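Local coordinates for malate dehydrogenase (Entamoeba histolytica, PDB 3I0P), which catalyses the NAD-dependent interconversion of malate and oxaloacetate, as a member of the malate/L-lactate dehydrogenase family, at the interface of chains A and B. Numbering follows the deposited sequence. Chains: chain A/B, Malate dehydrogenase.

The interface of chains A and B. Residues chain A 83-84, 115, 117; chain B 112-113, 293-294.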
# COMPACT_ATOMS: atom_id res chain seq x y z
N THR A 83 20.69 -1.78 -5.46
CA THR A 83 20.32 -0.75 -4.48
C THR A 83 21.22 0.47 -4.53
O THR A 83 22.29 0.45 -5.16
CB THR A 83 20.34 -1.28 -3.02
OG1 THR A 83 21.69 -1.42 -2.57
CG2 THR A 83 19.60 -2.62 -2.90
N CYS A 84 20.79 1.53 -3.85
CA CYS A 84 21.61 2.71 -3.64
C CYS A 84 21.06 3.63 -2.55
O CYS A 84 19.84 3.74 -2.39
CB CYS A 84 21.80 3.48 -4.96
SG CYS A 84 23.04 4.78 -4.86
N MET A 115 16.26 -0.49 -6.26
CA MET A 115 15.74 0.38 -5.21
C MET A 115 16.74 1.46 -4.84
O MET A 115 17.89 1.16 -4.50
CB MET A 115 15.33 -0.40 -3.97
CG MET A 115 14.77 0.48 -2.86
SD MET A 115 13.77 -0.43 -1.67
CE MET A 115 13.30 0.89 -0.56
N VAL A 117 17.14 4.88 -2.37
CA VAL A 117 16.58 5.72 -1.30
C VAL A 117 17.34 7.04 -1.17
O VAL A 117 18.51 7.13 -1.54
CB VAL A 117 16.47 4.97 0.06
CG1 VAL A 117 15.51 3.80 -0.05
CG2 VAL A 117 17.84 4.50 0.55
N GLY B 112 20.55 -8.11 -3.24
CA GLY B 112 19.97 -6.91 -2.63
C GLY B 112 18.45 -6.97 -2.61
O GLY B 112 17.82 -6.52 -1.64
N MET B 113 17.87 -7.52 -3.67
CA MET B 113 16.42 -7.64 -3.77
C MET B 113 15.99 -8.93 -4.43
O MET B 113 16.74 -9.53 -5.20
CB MET B 113 15.85 -6.45 -4.53
CG MET B 113 16.04 -5.14 -3.80
SD MET B 113 15.55 -3.79 -4.83
CE MET B 113 13.78 -3.75 -4.51
N CYS B 293 22.14 -3.99 2.66
CA CYS B 293 22.60 -3.32 1.42
C CYS B 293 22.54 -1.79 1.51
O CYS B 293 23.24 -1.09 0.76
CB CYS B 293 21.78 -3.78 0.22
SG CYS B 293 22.12 -5.46 -0.30
N PHE B 294 21.71 -1.28 2.42
CA PHE B 294 21.45 0.15 2.57
C PHE B 294 22.11 0.73 3.80
O PHE B 294 22.77 1.76 3.73
CB PHE B 294 19.94 0.42 2.69
CG PHE B 294 19.18 0.12 1.45
CD1 PHE B 294 19.11 1.06 0.42
CD2 PHE B 294 18.51 -1.09 1.31
CE1 PHE B 294 18.39 0.79 -0.74
CE2 PHE B 294 17.80 -1.38 0.16
CZ PHE B 294 17.73 -0.43 -0.87
O HOH W 1 22.75 0.62 -1.29
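The phenyl ring of B:Phe294 inserts its far end between side chains of two chain A strands, and most of the apolar packing gathers round it. A:Thr83 crosses it obliquely, with CB 3.5 Å from CZ of B:Phe294 at the ring's outer end and the methyl CG2 near CZ and CE2. A:Met115 comes from the neighbouring strand: with CG anti to the backbone N (chi1 -180°) and the chain extended beyond, its side chain runs nearly at right angles to the phenylalanine, passing CG 3.7 Å from CZ of B:Phe294. On the CD1 side, the methyl CG2 of A:Val117 lies 3.7 Å from CD1 of B:Phe294. A flat aromatic group suits this place because it can meet the methyl-bearing beta-branched side chains of A:Val117 and A:Thr83 and the flexible thioether chain of A:Met115 at once. The carbonyl O of A:Cys84 lies in the ring plane at its edge, 3.7 Å from CE1 of B:Phe294, where the slightly positive ring hydrogens would probably suit an oxygen.

Sulfur adds a second apolar contact. B:Met113, bent at chi3 (85°), brings its SD to 3.5 Å from CB of A:Met115, while its methyl CE packs against the same carbon; an unbranched, pliable side chain fits well here.

A polar link here runs through water. The hydroxyl OG1 of A:Thr83 lies 2.6 Å from a water that is 2.7 Å from the backbone O of B:Cys293. Threonine suits the place because one side chain turns CB and its methyl to the ring while its hydroxyl reaches the water.

Strands 83-87 and 113-119 of chain A supply one surface; chain B contributes the start of its own strand 113-119 and the end of 3-10 helix 291-293 with the following loop. Two-fold symmetry repeats the patch with the chains exchanged, consistent with a dimer.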